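Local coordinates for protein ribokinase (Giardia lamblia, PDB 6WHJ) that probably phosphorylates D-ribose at O-5 with ATP and magnesium, giving D-ribose 5-phosphate, at residues Y15-V20 and F37-G42; G66-D71 and A96-A101; Y22-P27 and V105-E110; N47-C52 and A79-L84; I9-S14 and L140-C145. All coordinates share one frame; numbering follows the deposited sequence.

Interaction 1: Y15-V20 and F37-G42. With EDO (1,2-ethanediol), chain F.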
# COMPACT_ATOMS: atom_id res chain seq x y z
N TYR B 15 -0.85 14.57 8.46
CA TYR B 15 -1.58 14.37 7.22
C TYR B 15 -0.92 13.20 6.50
O TYR B 15 0.30 13.19 6.30
CB TYR B 15 -1.58 15.60 6.30
CG TYR B 15 -2.15 15.23 4.95
CD1 TYR B 15 -3.51 15.13 4.77
CD2 TYR B 15 -1.32 14.88 3.88
CE1 TYR B 15 -4.06 14.74 3.56
CE2 TYR B 15 -1.86 14.49 2.66
CZ TYR B 15 -3.23 14.42 2.51
OH TYR B 15 -3.81 14.04 1.31
N ASN B 16 -1.74 12.22 6.12
CA ASN B 16 -1.30 11.10 5.30
C ASN B 16 -2.18 11.02 4.07
O ASN B 16 -3.41 11.14 4.16
CB ASN B 16 -1.38 9.77 6.07
CG ASN B 16 -0.49 9.74 7.31
OD1 ASN B 16 0.67 10.12 7.27
ND2 ASN B 16 -1.05 9.28 8.42
N ARG B 17 -1.56 10.82 2.91
CA ARG B 17 -2.30 10.43 1.72
C ARG B 17 -2.57 8.93 1.83
O ARG B 17 -1.64 8.12 1.86
CB ARG B 17 -1.52 10.77 0.45
CG ARG B 17 -2.28 10.51 -0.84
CD ARG B 17 -3.61 11.21 -0.81
NE ARG B 17 -4.37 11.10 -2.05
CZ ARG B 17 -4.59 12.10 -2.90
NH1 ARG B 17 -4.11 13.32 -2.66
NH2 ARG B 17 -5.30 11.88 -4.00
N ASP B 18 -3.85 8.56 1.93
CA ASP B 18 -4.23 7.17 2.09
C ASP B 18 -4.21 6.47 0.73
O ASP B 18 -4.89 6.90 -0.20
CB ASP B 18 -5.62 7.08 2.71
CG ASP B 18 -5.63 7.32 4.22
OD1 ASP B 18 -4.56 7.32 4.86
OD2 ASP B 18 -6.74 7.55 4.76
N LEU B 19 -3.39 5.43 0.60
CA LEU B 19 -3.38 4.60 -0.60
C LEU B 19 -3.98 3.24 -0.25
O LEU B 19 -3.36 2.45 0.48
CB LEU B 19 -1.97 4.47 -1.17
CG LEU B 19 -1.23 5.79 -1.35
CD1 LEU B 19 0.24 5.54 -1.69
CD2 LEU B 19 -1.91 6.58 -2.42
N VAL B 20 -5.16 2.95 -0.79
CA VAL B 20 -6.04 1.91 -0.29
C VAL B 20 -6.33 0.92 -1.40
O VAL B 20 -6.70 1.32 -2.51
CB VAL B 20 -7.35 2.50 0.26
CG1 VAL B 20 -8.28 1.40 0.74
CG2 VAL B 20 -7.06 3.45 1.40
N PHE B 37 -8.20 -0.15 -6.26
CA PHE B 37 -7.42 0.92 -5.64
C PHE B 37 -8.19 2.23 -5.54
O PHE B 37 -8.93 2.60 -6.46
CB PHE B 37 -6.13 1.15 -6.41
CG PHE B 37 -5.32 2.33 -5.93
CD1 PHE B 37 -4.60 2.26 -4.76
CD2 PHE B 37 -5.27 3.51 -6.67
CE1 PHE B 37 -3.84 3.34 -4.33
CE2 PHE B 37 -4.53 4.59 -6.25
CZ PHE B 37 -3.80 4.51 -5.07
N ALA B 38 -7.97 2.96 -4.45
CA ALA B 38 -8.51 4.30 -4.27
C ALA B 38 -7.54 5.14 -3.44
O ALA B 38 -6.91 4.64 -2.50
CB ALA B 38 -9.88 4.25 -3.59
N SER B 39 -7.43 6.41 -3.80
CA SER B 39 -6.55 7.36 -3.13
C SER B 39 -7.38 8.45 -2.46
O SER B 39 -8.31 8.99 -3.07
CB SER B 39 -5.58 7.97 -4.14
OG SER B 39 -4.88 9.04 -3.56
N SER B 40 -7.03 8.79 -1.22
CA SER B 40 -7.86 9.73 -0.48
C SER B 40 -7.05 10.39 0.64
O SER B 40 -5.99 9.91 1.04
CB SER B 40 -9.11 9.04 0.08
OG SER B 40 -8.80 8.36 1.27
N HIS B 41 -7.58 11.51 1.13
CA HIS B 41 -6.98 12.26 2.23
C HIS B 41 -7.13 11.51 3.55
O HIS B 41 -8.19 10.98 3.87
CB HIS B 41 -7.65 13.63 2.34
CG HIS B 41 -7.38 14.52 1.18
ND1 HIS B 41 -6.11 14.76 0.69
CD2 HIS B 41 -8.23 15.20 0.36
CE1 HIS B 41 -6.18 15.57 -0.35
NE2 HIS B 41 -7.46 15.84 -0.57
N GLY B 42 -6.06 11.47 4.32
CA GLY B 42 -6.07 10.82 5.62
C GLY B 42 -5.17 11.55 6.60
O GLY B 42 -4.97 12.76 6.51
C1 EDO F . -5.10 7.07 9.65
O1 EDO F . -4.00 6.31 10.16
C2 EDO F . -5.00 7.19 8.13
O2 EDO F . -3.64 7.47 7.79

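Interaction 2: G66-D71 and A96-A101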
# COMPACT_ATOMS: atom_id res chain seq x y z
N GLY B 66 0.35 21.07 10.80
CA GLY B 66 0.97 19.87 10.28
C GLY B 66 2.03 20.19 9.25
O GLY B 66 2.16 21.33 8.81
N ALA B 67 2.78 19.16 8.85
CA ALA B 67 3.86 19.29 7.89
C ALA B 67 3.70 18.26 6.78
O ALA B 67 3.38 17.09 7.04
CB ALA B 67 5.23 19.14 8.55
N VAL B 68 3.89 18.71 5.53
CA VAL B 68 3.82 17.89 4.34
C VAL B 68 5.03 18.21 3.47
O VAL B 68 5.75 19.19 3.69
CB VAL B 68 2.51 18.12 3.55
CG1 VAL B 68 1.30 17.80 4.41
CG2 VAL B 68 2.45 19.55 3.00
N GLY B 69 5.25 17.37 2.46
CA GLY B 69 6.40 17.54 1.60
C GLY B 69 6.18 18.59 0.53
O GLY B 69 5.09 19.13 0.35
N LYS B 70 7.27 18.95 -0.15
CA LYS B 70 7.20 19.84 -1.31
C LYS B 70 7.00 18.98 -2.55
O LYS B 70 7.85 18.90 -3.44
CB LYS B 70 8.44 20.72 -1.40
CG LYS B 70 8.43 21.82 -0.37
CD LYS B 70 9.72 22.63 -0.36
CE LYS B 70 9.62 23.78 0.65
NZ LYS B 70 10.80 24.66 0.59
N ASP B 71 5.83 18.36 -2.61
CA ASP B 71 5.46 17.43 -3.66
C ASP B 71 4.00 17.65 -4.01
O ASP B 71 3.35 18.58 -3.50
CB ASP B 71 5.69 15.97 -3.25
CG ASP B 71 5.18 15.66 -1.83
OD1 ASP B 71 4.06 16.08 -1.46
OD2 ASP B 71 5.90 14.95 -1.10
N ALA B 96 11.47 15.24 3.78
CA ALA B 96 10.76 14.01 3.49
C ALA B 96 9.65 14.28 2.49
O ALA B 96 9.27 15.44 2.27
CB ALA B 96 10.18 13.41 4.78
N PRO B 97 9.12 13.24 1.84
CA PRO B 97 7.85 13.39 1.10
C PRO B 97 6.67 13.50 2.06
O PRO B 97 6.78 13.22 3.26
CB PRO B 97 7.77 12.11 0.28
CG PRO B 97 8.53 11.12 1.07
CD PRO B 97 9.68 11.89 1.68
N THR B 98 5.54 13.93 1.52
CA THR B 98 4.29 13.89 2.27
C THR B 98 4.03 12.48 2.79
O THR B 98 4.32 11.49 2.11
CB THR B 98 3.13 14.36 1.39
OG1 THR B 98 3.31 15.74 1.05
CG2 THR B 98 1.78 14.19 2.10
N GLY B 99 3.54 12.38 4.03
CA GLY B 99 3.25 11.08 4.59
C GLY B 99 2.17 10.35 3.82
O GLY B 99 1.32 10.96 3.17
N ASN B 100 2.24 9.02 3.86
CA ASN B 100 1.19 8.20 3.25
C ASN B 100 0.92 6.97 4.11
O ASN B 100 1.61 6.70 5.10
CB ASN B 100 1.49 7.78 1.81
CG ASN B 100 2.75 6.93 1.66
OD1 ASN B 100 3.08 6.11 2.52
ND2 ASN B 100 3.38 7.04 0.51
N ALA B 101 -0.11 6.24 3.72
CA ALA B 101 -0.47 4.96 4.31
C ALA B 101 -0.85 3.99 3.20
O ALA B 101 -1.63 4.34 2.31
CB ALA B 101 -1.64 5.12 5.30
O HOH W 1 2.76 14.59 5.47
O HOH W 2 9.25 16.81 -0.12

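Interaction 3: Y22-P27 and V105-E110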
# COMPACT_ATOMS: atom_id res chain seq x y z
N TYR B 22 -8.72 -2.52 -2.13
CA TYR B 22 -9.86 -3.29 -1.67
C TYR B 22 -9.73 -4.70 -2.22
O TYR B 22 -9.70 -4.90 -3.43
CB TYR B 22 -11.19 -2.65 -2.09
CG TYR B 22 -11.43 -1.33 -1.40
CD1 TYR B 22 -10.89 -0.15 -1.91
CD2 TYR B 22 -12.15 -1.27 -0.22
CE1 TYR B 22 -11.09 1.06 -1.25
CE2 TYR B 22 -12.35 -0.08 0.45
CZ TYR B 22 -11.82 1.09 -0.07
OH TYR B 22 -12.03 2.27 0.61
N VAL B 23 -9.63 -5.67 -1.31
CA VAL B 23 -9.38 -7.07 -1.65
C VAL B 23 -10.49 -7.91 -1.04
O VAL B 23 -11.19 -7.48 -0.12
CB VAL B 23 -8.00 -7.54 -1.17
CG1 VAL B 23 -6.91 -6.76 -1.86
CG2 VAL B 23 -7.88 -7.32 0.34
N LYS B 24 -10.63 -9.13 -1.56
CA LYS B 24 -11.56 -10.07 -0.94
C LYS B 24 -11.09 -10.43 0.46
O LYS B 24 -11.84 -10.32 1.43
CB LYS B 24 -11.67 -11.34 -1.79
CG LYS B 24 -12.65 -11.27 -2.94
CD LYS B 24 -12.76 -12.64 -3.61
CE LYS B 24 -13.48 -12.57 -4.95
NZ LYS B 24 -13.48 -13.89 -5.66
N ASP B 25 -9.84 -10.87 0.57
CA ASP B 25 -9.20 -11.17 1.84
C ASP B 25 -7.77 -10.66 1.81
O ASP B 25 -7.20 -10.45 0.74
CB ASP B 25 -9.24 -12.67 2.14
CG ASP B 25 -10.63 -13.14 2.48
OD1 ASP B 25 -11.12 -12.76 3.57
OD2 ASP B 25 -11.24 -13.85 1.64
N PHE B 26 -7.22 -10.42 2.99
CA PHE B 26 -5.83 -10.01 3.06
C PHE B 26 -4.97 -11.07 2.39
O PHE B 26 -5.22 -12.27 2.54
CB PHE B 26 -5.38 -9.84 4.51
CG PHE B 26 -6.10 -8.76 5.25
CD1 PHE B 26 -6.20 -7.48 4.72
CD2 PHE B 26 -6.67 -9.02 6.48
CE1 PHE B 26 -6.86 -6.48 5.42
CE2 PHE B 26 -7.34 -8.03 7.18
CZ PHE B 26 -7.43 -6.75 6.65
N PRO B 27 -3.97 -10.67 1.62
CA PRO B 27 -3.03 -11.66 1.09
C PRO B 27 -2.23 -12.25 2.23
O PRO B 27 -2.02 -11.62 3.27
CB PRO B 27 -2.14 -10.83 0.16
CG PRO B 27 -2.19 -9.45 0.76
CD PRO B 27 -3.58 -9.29 1.29
N VAL B 105 -8.06 -3.29 2.64
CA VAL B 105 -9.39 -3.44 3.22
C VAL B 105 -9.98 -4.74 2.70
O VAL B 105 -10.15 -4.90 1.48
CB VAL B 105 -10.28 -2.24 2.90
CG1 VAL B 105 -11.61 -2.36 3.61
CG2 VAL B 105 -9.59 -0.94 3.30
N ALA B 106 -10.23 -5.68 3.61
CA ALA B 106 -10.87 -6.94 3.24
C ALA B 106 -12.38 -6.74 3.16
O ALA B 106 -12.92 -5.73 3.61
CB ALA B 106 -10.53 -8.04 4.25
N GLU B 107 -13.07 -7.71 2.55
CA GLU B 107 -14.52 -7.62 2.44
C GLU B 107 -15.21 -7.71 3.79
O GLU B 107 -16.38 -7.33 3.91
CB GLU B 107 -15.08 -8.74 1.54
CG GLU B 107 -14.80 -8.56 0.05
CD GLU B 107 -15.18 -9.79 -0.75
OE1 GLU B 107 -15.42 -9.65 -1.97
OE2 GLU B 107 -15.26 -10.90 -0.15
N SER B 108 -14.50 -8.17 4.82
CA SER B 108 -15.04 -8.14 6.17
C SER B 108 -15.08 -6.72 6.74
O SER B 108 -15.82 -6.47 7.70
CB SER B 108 -14.22 -9.06 7.08
OG SER B 108 -12.86 -8.67 7.15
N GLY B 109 -14.31 -5.80 6.17
CA GLY B 109 -14.19 -4.46 6.69
C GLY B 109 -12.91 -4.23 7.45
O GLY B 109 -12.57 -3.08 7.74
N GLU B 110 -12.17 -5.30 7.74
CA GLU B 110 -10.93 -5.21 8.48
C GLU B 110 -9.87 -4.49 7.66
O GLU B 110 -9.91 -4.48 6.42
CB GLU B 110 -10.46 -6.61 8.88
CG GLU B 110 -9.61 -6.64 10.14
CD GLU B 110 -9.44 -8.03 10.74
OE1 GLU B 110 -9.58 -9.06 10.02
OE2 GLU B 110 -9.15 -8.09 11.96

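Interaction 4: N47-C52 and A79-L84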
# COMPACT_ATOMS: atom_id res chain seq x y z
N ASN B 47 -7.71 14.51 9.51
CA ASN B 47 -9.10 14.06 9.52
C ASN B 47 -9.89 14.74 10.62
O ASN B 47 -11.04 15.15 10.42
CB ASN B 47 -9.18 12.55 9.67
CG ASN B 47 -8.84 11.83 8.40
OD1 ASN B 47 -8.85 12.41 7.31
ND2 ASN B 47 -8.53 10.55 8.53
N GLN B 48 -9.29 14.86 11.81
CA GLN B 48 -9.99 15.49 12.92
C GLN B 48 -10.14 16.99 12.72
O GLN B 48 -11.13 17.57 13.17
CB GLN B 48 -9.26 15.18 14.22
CG GLN B 48 -9.51 13.80 14.72
CD GLN B 48 -8.60 13.48 15.87
OE1 GLN B 48 -8.10 14.39 16.53
NE2 GLN B 48 -8.41 12.19 16.14
N ALA B 49 -9.17 17.62 12.05
CA ALA B 49 -9.32 19.04 11.73
C ALA B 49 -10.39 19.27 10.68
O ALA B 49 -11.12 20.27 10.72
CB ALA B 49 -7.98 19.62 11.27
N ILE B 50 -10.51 18.35 9.71
CA ILE B 50 -11.52 18.51 8.67
C ILE B 50 -12.91 18.27 9.25
O ILE B 50 -13.87 18.99 8.92
CB ILE B 50 -11.20 17.58 7.48
CG1 ILE B 50 -9.91 18.07 6.80
CG2 ILE B 50 -12.35 17.53 6.49
CD1 ILE B 50 -9.44 17.25 5.59
N ALA B 51 -13.04 17.30 10.16
CA ALA B 51 -14.32 17.09 10.84
C ALA B 51 -14.73 18.32 11.65
O ALA B 51 -15.91 18.68 11.68
CB ALA B 51 -14.23 15.85 11.74
N CYS B 52 -13.76 18.98 12.31
CA CYS B 52 -14.07 20.23 13.00
C CYS B 52 -14.64 21.25 12.03
O CYS B 52 -15.72 21.81 12.26
CB CYS B 52 -12.84 20.80 13.69
SG CYS B 52 -12.35 19.98 15.24
N ALA B 79 -4.26 23.12 -0.98
CA ALA B 79 -5.36 23.61 -1.79
C ALA B 79 -6.69 23.10 -1.25
O ALA B 79 -7.69 23.83 -1.23
CB ALA B 79 -5.17 23.20 -3.24
N HIS B 80 -6.71 21.85 -0.78
CA HIS B 80 -7.95 21.26 -0.27
C HIS B 80 -8.46 22.02 0.93
O HIS B 80 -9.66 22.26 1.06
CB HIS B 80 -7.71 19.79 0.08
CG HIS B 80 -8.94 19.06 0.54
ND1 HIS B 80 -10.11 19.06 -0.19
CD2 HIS B 80 -9.18 18.31 1.64
CE1 HIS B 80 -11.02 18.34 0.45
NE2 HIS B 80 -10.48 17.88 1.56
N TYR B 81 -7.55 22.43 1.82
CA TYR B 81 -7.96 23.19 2.99
C TYR B 81 -8.53 24.54 2.59
O TYR B 81 -9.49 25.02 3.21
CB TYR B 81 -6.78 23.36 3.96
CG TYR B 81 -6.72 22.27 5.00
CD1 TYR B 81 -6.28 21.00 4.68
CD2 TYR B 81 -7.13 22.51 6.31
CE1 TYR B 81 -6.23 19.99 5.63
CE2 TYR B 81 -7.08 21.50 7.27
CZ TYR B 81 -6.63 20.24 6.92
OH TYR B 81 -6.58 19.23 7.85
N ARG B 82 -7.99 25.16 1.54
CA ARG B 82 -8.53 26.42 1.06
C ARG B 82 -9.98 26.27 0.62
O ARG B 82 -10.85 27.05 1.04
CB ARG B 82 -7.67 27.00 -0.07
CG ARG B 82 -6.36 27.61 0.37
CD ARG B 82 -5.63 28.35 -0.77
NE ARG B 82 -4.96 27.45 -1.71
CZ ARG B 82 -3.69 27.05 -1.57
NH1 ARG B 82 -2.97 27.47 -0.53
NH2 ARG B 82 -3.14 26.24 -2.47
N GLU B 83 -10.27 25.26 -0.19
CA GLU B 83 -11.65 25.06 -0.64
C GLU B 83 -12.59 24.78 0.54
O GLU B 83 -13.78 25.12 0.47
CB GLU B 83 -11.72 23.93 -1.67
N LEU B 84 -12.07 24.21 1.64
CA LEU B 84 -12.90 23.97 2.81
C LEU B 84 -13.01 25.20 3.70
O LEU B 84 -13.92 25.27 4.53
CB LEU B 84 -12.33 22.81 3.64
CG LEU B 84 -12.43 21.39 3.09
CD1 LEU B 84 -11.75 20.40 4.02
CD2 LEU B 84 -13.87 21.00 2.86

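Interaction 5: I9-S14 and L140-C145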
# COMPACT_ATOMS: atom_id res chain seq x y z
N ILE B 9 -10.06 25.90 18.14
CA ILE B 9 -9.61 24.51 18.16
C ILE B 9 -8.34 24.43 17.33
O ILE B 9 -8.36 24.77 16.14
CB ILE B 9 -10.68 23.54 17.62
CG1 ILE B 9 -11.98 23.65 18.42
CG2 ILE B 9 -10.16 22.09 17.65
CD1 ILE B 9 -13.18 23.00 17.74
N VAL B 10 -7.25 24.00 17.95
CA VAL B 10 -5.96 23.83 17.28
C VAL B 10 -5.65 22.34 17.27
O VAL B 10 -5.61 21.70 18.33
CB VAL B 10 -4.85 24.64 17.99
CG1 VAL B 10 -3.51 24.46 17.30
CG2 VAL B 10 -5.21 26.11 18.06
N ILE B 11 -5.45 21.77 16.09
CA ILE B 11 -5.15 20.35 15.95
C ILE B 11 -3.72 20.23 15.44
O ILE B 11 -3.41 20.67 14.33
CB ILE B 11 -6.13 19.62 15.02
CG1 ILE B 11 -7.58 19.83 15.46
CG2 ILE B 11 -5.81 18.14 14.95
CD1 ILE B 11 -8.27 20.94 14.71
N ILE B 12 -2.84 19.65 16.26
CA ILE B 12 -1.44 19.45 15.90
C ILE B 12 -1.27 17.97 15.60
O ILE B 12 -1.27 17.15 16.52
CB ILE B 12 -0.51 19.89 17.04
CG1 ILE B 12 -0.87 21.30 17.54
CG2 ILE B 12 0.92 19.87 16.56
CD1 ILE B 12 -0.21 21.67 18.87
N GLY B 13 -1.12 17.62 14.33
CA GLY B 13 -0.97 16.23 13.99
C GLY B 13 -0.67 15.99 12.52
O GLY B 13 -0.18 16.86 11.81
N SER B 14 -0.99 14.78 12.08
CA SER B 14 -0.48 14.27 10.82
C SER B 14 -1.43 14.51 9.66
O SER B 14 -2.65 14.62 9.83
CB SER B 14 -0.21 12.78 10.95
OG SER B 14 -1.42 12.13 11.27
N LEU B 140 -9.30 24.68 22.89
CA LEU B 140 -8.89 23.29 22.82
C LEU B 140 -7.67 23.14 21.92
O LEU B 140 -7.56 23.80 20.88
CB LEU B 140 -10.02 22.41 22.29
CG LEU B 140 -11.34 22.44 23.06
CD1 LEU B 140 -12.34 21.52 22.36
CD2 LEU B 140 -11.10 22.01 24.50
N VAL B 141 -6.77 22.25 22.32
CA VAL B 141 -5.68 21.81 21.47
C VAL B 141 -5.72 20.29 21.46
O VAL B 141 -5.91 19.67 22.51
CB VAL B 141 -4.31 22.35 21.93
CG1 VAL B 141 -3.99 21.93 23.35
CG2 VAL B 141 -3.22 21.88 20.97
N VAL B 142 -5.59 19.69 20.26
CA VAL B 142 -5.83 18.26 20.05
C VAL B 142 -4.60 17.63 19.40
O VAL B 142 -4.03 18.19 18.46
CB VAL B 142 -7.07 18.01 19.17
CG1 VAL B 142 -7.45 16.54 19.20
CG2 VAL B 142 -8.24 18.86 19.63
N MET B 143 -4.20 16.46 19.90
CA MET B 143 -3.06 15.74 19.36
C MET B 143 -3.39 14.25 19.32
O MET B 143 -4.26 13.77 20.05
CB MET B 143 -1.79 15.95 20.19
CG MET B 143 -1.35 17.39 20.31
SD MET B 143 0.29 17.55 21.03
CE MET B 143 1.33 16.84 19.74
N GLN B 144 -2.67 13.53 18.45
CA GLN B 144 -2.79 12.08 18.31
C GLN B 144 -1.42 11.42 18.41
O GLN B 144 -0.56 11.91 19.15
CB GLN B 144 -3.45 11.71 16.98
CG GLN B 144 -4.74 12.42 16.69
CD GLN B 144 -4.52 13.82 16.17
OE1 GLN B 144 -3.50 14.10 15.53
NE2 GLN B 144 -5.47 14.70 16.43
N CYS B 145 -1.21 10.33 17.68
CA CYS B 145 0.04 9.58 17.77
C CYS B 145 0.63 9.30 16.39
O CYS B 145 1.26 8.26 16.19
CB CYS B 145 -0.17 8.27 18.52
SG CYS B 145 -0.64 8.46 20.25
O HOH W 3 -0.71 14.55 17.17
O HOH W 4 -1.31 13.07 14.95

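Interaction 1: Y15-V20 and F37-G42
The rings of Y15 and H41 meet rim to rim, neither over the face of the other, with their planes at 55°. Y15 OH sits at the edge of the imidazole. It is hydrogen-bonded to H41 ND1 at 2.5 Å, and either atom could be the donor. S39 OG lies at the edge of the R17 guanidinium, tilted slightly from its plane. It accepts from R17 NE at 2.6 Å and, more weakly, from R17 NH2. A bend at chi2 (54°) brings R17 CD to 3.3 Å from S40 O. The F37 ring has L19 CB in plane at its edge, 3.8 Å from CE1, and S39 N over one face near the rim.

The two strands form an antiparallel hairpin. D18–S40 and V20–A38 are hydrogen-bonded pairs; R17–H41 and L19–S39 are non-hydrogen-bonded pairs. R17, L19, S39 and H41 share one face. On the face of D18, a 1,2-ethanediol O2 takes a bond from N16 ND2 at 3.2 Å and gives one to D18 OD1 at 3.1 Å. N16 and D18 are predicted to bind the sugar, so the diol probably lies in that pocket.

W21 of the second subunit packs on L19. E76 of helix 72-84 forms a salt bridge with R17, and H80 of the same helix stacks on H41. Strand 99-105 pairs with the other edge of strand 16-22.

Interaction 2: G66-D71 and A96-A101
G69 and T98 bring their CA atoms within 4.3 Å of each other, where strand 62-69 ends and segment 96-101 heads into strand 99-105. D71 holds T98 with both carboxylate oxygens, each through its syn lone pair. OD1 accepts from T98 OG1 at 2.6 Å, and OD2 accepts from T98 N at 2.8 Å with a nearly straight N-H...O angle of 169°. The T98 hydroxyl also accepts from G69 N at 2.9 Å, which fixes its direction: it receives from the glycine and gives to the aspartate.

D71 CG lies between its backbone N and carbonyl carbon (chi1 45°), which brings the carboxylate up to T98. D71 closes an inverse gamma turn centred on K70. Its OD1 has a second role, as N-cap of helix 72-84 through G74 N. One carboxylate therefore ties T98 to the start of a helix.

Two waters bridge the backbones. One joins A67 O to G99 N, the other K70 N to A96 O. V68 CB adds a lateral touch, 3.5 Å from T98 OG1.

Around the contact, strand 91-93 pairs with V68, and helix 72-84 packs on V68 and T98. Strand 16-22 bonds to G99 through R17, in the four-stranded sheet.

Interaction 3: Y22-P27 and V105-E110
Chi1 of -63° sets F26 CG anti to its carbonyl carbon, and chi2 of -52° turns the ring to A106 and E110. These residues lie at the far end of the four-stranded sheet that forms the lid of PfkB-family sugar kinases. A106 to G109 make a type I turn between strands 99-105 and 111-116.

A106 CB stands over the centre of the F26 ring, 4.1 Å from the centroid, in a CH-pi contact. E110 O approaches F26 CZ obliquely, at 3.4 Å. E110 CG lies in plane at the edge, and the two side chains cross at about a right angle. G29 of the second subunit packs on both F26 and E110, so this end of the lid also takes part in the dimer.

Y22 and V105 pair in parallel. Their side chains lie side by side, with V105 CB 3.8 Å from Y22 CD2. V23 N gives a straight bond to V105 O at 2.9 Å. K24 and E107 run alongside each other on the exposed side, but their charged ends stay apart.

Past that parallel pair, E107 N bonds to K24 O at 3.1 Å, from above the carbonyl plane.

Interaction 4: N47-C52 and A79-L84
I50 reaches across to three side chains of the facing helix. Its CG1 lies 3.7 Å from Y81 OH and 3.9 Å from Y81 CZ. Its CG2 meets L84 CD1 at 3.8 Å. CD1, placed by an extended chi2 of 180°, comes to the edge of the H80 ring, near its plane and 4.1 Å from CD2. I50 crosses H80 and L84 at about a right angle and Y81 obliquely. A49 CB joins from the same helix, 3.7 Å from Y81 OH.

The two helix segments run nearly parallel, at 17°, with axes 11.6 Å apart. The backbones are too distant to touch, and long side chains span the gap.

Helix 44-55 carries N47, predicted to bind substrate, but the side chains of this contact face the other helix. A49 also packs on I11 of strand 9-12 and on F64 of strand 62-69. The Y81 ring meets F64 too, so both helices lie against the large sheet.

No hydrogen bond links the two segments. The Y81 hydroxyl lies among these carbons and is satisfied by S46 OG, one residue before 47-52. The contact itself is thus apolar and rests on van der Waals contact.

Interaction 5: I9-S14 and L140-C145
I12 packs on V141 at the heart of the ribokinase fold, where strands 9-12 and 140-143 are parallel neighbours in the large central sheet. Its CB lies 4.2 Å from M143 CG. Its CG1, anti to the carbonyl carbon (chi1 -50°), comes 4.2 Å from V141 CG2. CD1 at the tip closes on that same methyl, V141 CG2, at 3.7 Å. The two side chains cross obliquely, on the sheet face they share with V10 and M143.

The other face carries I9, I11, L140 and V142. I11 and V142 lie side by side there and point the same way. Helices 44-55 and 272-287 cover this face, and F171 of strand 170-173 packs on V141 and M143 on the other.

The backbones are joined in the alternating manner of parallel strands. V10 N bonds to L140 O, V142 N to V10 O, and I12 N to V142 O. Beyond that the strands part, and a water takes the place of the next direct bond. It gives to I12 O at 2.7 Å and accepts from Q144 N at 2.6 Å.

S14 OG bonds OE1 of E146, a residue predicted to bind substrate. The Q144 amide turns back toward strand 9-12. Its NE2 bonds to Q48 OE1 of helix 44-55 and touches I11 CG2 at 3.8 Å, while its OE1 accepts from a second water.

How the interactions relate
Interactions 1 and 3 lie in the lid sheet; interaction 2 ties it to the main sheet. All three touch the second subunit. Interactions 4 and 5 belong to the main domain. Interactions 1 and 2 join at R17 N, 2.9 Å from G99 O, and L19 N, 2.7 Å from A101 O. Interaction 3 lies at the far end, about 30 Å from interaction 5 between centres. Interactions 1 and 4 meet where H41 CD2 comes 3.5 Å from H80 CD2. Interactions 4 and 5 meet at Q48 OE1 and Q144 NE2, 2.7 Å apart; Q48 also bonds D274, the predicted proton acceptor. The predicted sugar site, with N16, D18, N47 and E146, lies between lid and domain.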